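Local coordinates for nitrate regulatory protein (Klebsiella oxytoca, PDB 4AKK) that senses nitrate and nitrite and binds the leader RNA of the nasF operon to bring about transcription antitermination, at residues L357-L360 against K361-L364; Q292-G295 against V296-L300. All blocks are in the same frame, centred on the assembly; numbering follows the deposited sequence.

Interaction 1: residues L357-L360 against K361-L364; sequences LASL and KDAL
Ser-359 OG accepts the backbone N-H of Asp-362 at 2.9 Å from its N atom, and the bond is nearly straight, 166° at the hydrogen. This is an N-cap: Ser-359 sits just before helix 360-380, between that helix and helix 341-358. The torsion of the serine explains the reach. OG is roughly anti to the backbone N (chi1 156°), which sets it beside the carbonyl carbon, facing the N-H groups at the start of the helix. The carbonyl of the same residue opens the helical bonding, with Ser-359 O taking the N-H of Ala-363 at 2.9 Å from N. One residue on, Leu-360 O receives Leu-364 N at the same length.

The side chain of Asp-362 lies alongside the cap. Its carboxylate comes back toward the serine, and Asp-362 OD2 is 3.5 Å from Ser-359 CB. An acidic group this close to the N-terminal end of a helix probably interacts favourably with the helix dipole. Lys-361 turns its chain away from the cap beyond CB. The contact lies at the surface, in the ANTAR region of the chain. On the leucine side, Leu-364 CG rests 3.2 Å from Leu-360 O.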
loop_
_atom_site.group_PDB
_atom_site.type_symbol
_atom_site.label_atom_id
_atom_site.label_comp_id
_atom_site.label_asym_id
_atom_site.label_seq_id
_atom_site.Cartn_x
_atom_site.Cartn_y
_atom_site.Cartn_z
ATOM N N LEU A 357 14.067 5.063 -3.640
ATOM C CA LEU A 357 15.376 5.619 -3.280
ATOM C C LEU A 357 16.481 5.009 -4.130
ATOM O O LEU A 357 17.577 5.553 -4.229
ATOM C CB LEU A 357 15.696 5.407 -1.791
ATOM C CG LEU A 357 14.815 6.159 -0.790
ATOM C CD1 LEU A 357 14.944 5.575 0.619
ATOM C CD2 LEU A 357 15.129 7.650 -0.800
ATOM N N ALA A 358 16.178 3.869 -4.736
ATOM C CA ALA A 358 17.147 3.144 -5.534
ATOM C C ALA A 358 17.048 3.511 -7.016
ATOM O O ALA A 358 17.908 3.131 -7.809
ATOM C CB ALA A 358 16.946 1.651 -5.352
ATOM N N SER A 359 15.995 4.237 -7.378
ATOM C CA SER A 359 15.693 4.534 -8.776
ATOM C C SER A 359 15.930 6.005 -9.099
ATOM O O SER A 359 15.407 6.891 -8.420
ATOM C CB SER A 359 14.238 4.170 -9.088
ATOM O OG SER A 359 13.741 4.910 -10.198
ATOM N N LEU A 360 16.718 6.257 -10.141
ATOM C CA LEU A 360 16.955 7.616 -10.629
ATOM C C LEU A 360 15.715 8.232 -11.271
ATOM O O LEU A 360 15.455 9.428 -11.129
ATOM C CB LEU A 360 18.115 7.629 -11.630
ATOM C CG LEU A 360 19.513 7.711 -11.038
ATOM C CD1 LEU A 360 20.562 7.743 -12.152
ATOM C CD2 LEU A 360 19.620 8.939 -10.145
ATOM N N LYS A 361 14.956 7.419 -11.993
ATOM C CA LYS A 361 13.671 7.875 -12.510
ATOM C C LYS A 361 12.839 8.443 -11.361
ATOM O O LYS A 361 12.323 9.562 -11.440
ATOM C CB LYS A 361 12.914 6.721 -13.171
ATOM C CG LYS A 361 13.507 6.250 -14.488
ATOM C CD LYS A 361 12.885 4.927 -14.947
ATOM C CE LYS A 361 11.375 5.029 -15.103
ATOM N NZ LYS A 361 10.969 5.701 -16.364
ATOM N N ASP A 362 12.715 7.666 -10.287
ATOM C CA ASP A 362 11.866 8.067 -9.165
ATOM C C ASP A 362 12.446 9.280 -8.468
ATOM O O ASP A 362 11.717 10.203 -8.119
ATOM C CB ASP A 362 11.657 6.913 -8.182
ATOM C CG ASP A 362 10.785 5.808 -8.765
ATOM O OD1 ASP A 362 10.054 6.083 -9.746
ATOM O OD2 ASP A 362 10.831 4.671 -8.254
ATOM N N ALA A 363 13.765 9.289 -8.305
ATOM C CA ALA A 363 14.445 10.409 -7.668
ATOM C C ALA A 363 14.214 11.720 -8.401
ATOM O O ALA A 363 14.046 12.772 -7.775
ATOM C CB ALA A 363 15.947 10.136 -7.556
ATOM N N LEU A 364 14.245 11.667 -9.729
ATOM C CA LEU A 364 14.124 12.881 -10.527
ATOM C C LEU A 364 12.667 13.298 -10.650
ATOM O O LEU A 364 12.353 14.484 -10.692
ATOM C CB LEU A 364 14.778 12.702 -11.904
ATOM C CG LEU A 364 16.286 12.438 -11.841
ATOM C CD1 LEU A 364 16.873 12.256 -13.232
ATOM C CD2 LEU A 364 17.007 13.556 -11.098
#

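Interaction 2: residues Q292-G295 against V296-L300; sequences QLRG and VEELL
Residues 292-295 run straight on into 296-300 as one unbroken alpha-helix, part of helix 277-312. Its i to i+4 bonds include Glu-297 N to Leu-293 O, 2.9 Å, and Glu-298 N to Arg-294 O, also 2.9 Å. The flanking bonds, Val-296 N to Gln-292 O and Leu-299 N to Gly-295 O, are weak.

The side chains form a salt-bridge network centred on Arg-294. Its CG trails away from the backbone N (chi1 178°), and a bend at chi2 (56°) carries the guanidinium toward Glu-297 and Glu-298, one turn on. Glu-297 lies at its edge. Arg-294 NH1 donates to Glu-297 OE1 over 2.8 Å. The oxygen lies in the guanidinium plane, but the N-H reaches it from above the carboxylate plane; the two planes are almost perpendicular. Glu-298 comes over a face instead, with its CG 3.5 Å from Arg-294 NE. The chain of Glu-298 crosses that of Arg-294 at about a right angle. Glu-298 OE2 makes a longer salt bridge to Arg-294 NE, 3.4 Å.

Ser-67 of helix 56-85 hydrogen-bonds through its OG to both Arg-294 NH1 and Glu-297 OE2, tying the network to that helix. On the buried side, Leu-293 and Val-296 pack on Phe-192 of helix 180-212 and on side chains of helix 243-252, within the nitrate- and nitrite-sensing region.

Glu-297 is buried, yet both its carboxylate oxygens have partners. The nearby arginine would be expected to favour its ionised form. Arg-294 is thus held through NH1 by Glu-297 and Ser-67, and more loosely through NE by Glu-298. Lys-196 NZ is a weak, more distant positive partner of Glu-297 OE1 and, with Arg-294, would help offset the acids.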
loop_
_atom_site.group_PDB
_atom_site.type_symbol
_atom_site.label_atom_id
_atom_site.label_comp_id
_atom_site.label_asym_id
_atom_site.label_seq_id
_atom_site.Cartn_x
_atom_site.Cartn_y
_atom_site.Cartn_z
ATOM N N GLN A 292 24.450 -0.112 18.179
ATOM C CA GLN A 292 23.316 -0.069 19.105
ATOM C C GLN A 292 22.047 -0.619 18.446
ATOM O O GLN A 292 21.309 -1.392 19.062
ATOM C CB GLN A 292 23.076 1.353 19.628
ATOM C CG GLN A 292 24.195 1.872 20.512
ATOM C CD GLN A 292 24.407 0.998 21.741
ATOM O OE1 GLN A 292 25.407 0.286 21.850
ATOM N NE2 GLN A 292 23.449 1.030 22.660
ATOM N N LEU A 293 21.793 -0.227 17.196
ATOM C CA LEU A 293 20.627 -0.740 16.486
ATOM C C LEU A 293 20.738 -2.256 16.337
ATOM O O LEU A 293 19.754 -2.973 16.494
ATOM C CB LEU A 293 20.485 -0.083 15.111
ATOM C CG LEU A 293 20.134 1.408 15.088
ATOM C CD1 LEU A 293 20.432 1.994 13.717
ATOM C CD2 LEU A 293 18.676 1.655 15.480
ATOM N N ARG A 294 21.941 -2.736 16.033
ATOM C CA ARG A 294 22.174 -4.171 15.862
ATOM C C ARG A 294 21.797 -4.947 17.129
ATOM O O ARG A 294 21.183 -6.009 17.054
ATOM C CB ARG A 294 23.634 -4.448 15.468
ATOM C CG ARG A 294 23.970 -5.937 15.309
ATOM C CD ARG A 294 23.044 -6.622 14.301
ATOM N NE ARG A 294 23.299 -8.062 14.171
ATOM C CZ ARG A 294 22.522 -8.897 13.484
ATOM N NH1 ARG A 294 21.460 -8.430 12.847
ATOM N NH2 ARG A 294 22.810 -10.195 13.417
ATOM N N GLY A 295 22.150 -4.405 18.291
ATOM C CA GLY A 295 21.807 -5.036 19.559
ATOM C C GLY A 295 20.318 -5.289 19.657
ATOM O O GLY A 295 19.874 -6.398 19.965
ATOM N N VAL A 296 19.533 -4.260 19.365
ATOM C CA VAL A 296 18.090 -4.396 19.388
ATOM C C VAL A 296 17.592 -5.379 18.329
ATOM O O VAL A 296 16.698 -6.184 18.589
ATOM C CB VAL A 296 17.395 -3.039 19.206
ATOM C CG1 VAL A 296 15.926 -3.248 19.014
ATOM C CG2 VAL A 296 17.647 -2.147 20.415
ATOM N N GLU A 297 18.176 -5.316 17.137
ATOM C CA GLU A 297 17.756 -6.183 16.047
ATOM C C GLU A 297 17.965 -7.661 16.398
ATOM O O GLU A 297 17.151 -8.521 16.044
ATOM C CB GLU A 297 18.535 -5.820 14.777
ATOM C CG GLU A 297 18.233 -6.681 13.571
ATOM C CD GLU A 297 19.150 -6.361 12.387
ATOM O OE1 GLU A 297 20.286 -5.863 12.601
ATOM O OE2 GLU A 297 18.732 -6.616 11.239
ATOM N N GLU A 298 19.067 -7.957 17.082
ATOM C CA GLU A 298 19.334 -9.325 17.520
ATOM C C GLU A 298 18.264 -9.799 18.508
ATOM O O GLU A 298 17.894 -10.976 18.520
ATOM C CB GLU A 298 20.736 -9.437 18.132
ATOM C CG GLU A 298 21.848 -9.174 17.128
ATOM C CD GLU A 298 23.235 -9.357 17.710
ATOM O OE1 GLU A 298 23.437 -9.018 18.895
ATOM O OE2 GLU A 298 24.127 -9.832 16.974
ATOM N N LEU A 299 17.751 -8.880 19.318
ATOM C CA LEU A 299 16.707 -9.231 20.270
ATOM C C LEU A 299 15.427 -9.584 19.526
ATOM O O LEU A 299 14.715 -10.529 19.886
ATOM C CB LEU A 299 16.436 -8.083 21.246
ATOM C CG LEU A 299 15.116 -8.235 22.025
ATOM C CD1 LEU A 299 15.190 -9.365 23.053
ATOM C CD2 LEU A 299 14.680 -6.937 22.698
ATOM N N LEU A 300 15.132 -8.820 18.481
ATOM C CA LEU A 300 13.899 -9.045 17.738
ATOM C C LEU A 300 13.906 -10.455 17.167
ATOM O O LEU A 300 12.900 -11.153 17.199
ATOM C CB LEU A 300 13.736 -8.018 16.622
ATOM C CG LEU A 300 13.725 -6.544 17.027
ATOM C CD1 LEU A 300 13.531 -5.661 15.783
ATOM C CD2 LEU A 300 12.634 -6.286 18.074
#

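In the fold
Interaction 2 comes first along the chain, within helix 277-312 of the NIT region. Interaction 1 follows in the ANTAR region, where helix 341-358 gives way to helix 360-380. Helix 331-339 and an unmodelled stretch, 315-329, also lie between them in sequence. Their centres are 30 Å apart, on opposite sides of the chain's centre, and their nearest atoms stay about 15 Å apart. They share no helix and do not touch. Interaction 2 is partly buried, in the nitrate- and nitrite-sensing region. Interaction 1 lies at the surface. One chain carries both the sensing and the RNA-binding regions in sequence, consistent with a one-component regulator.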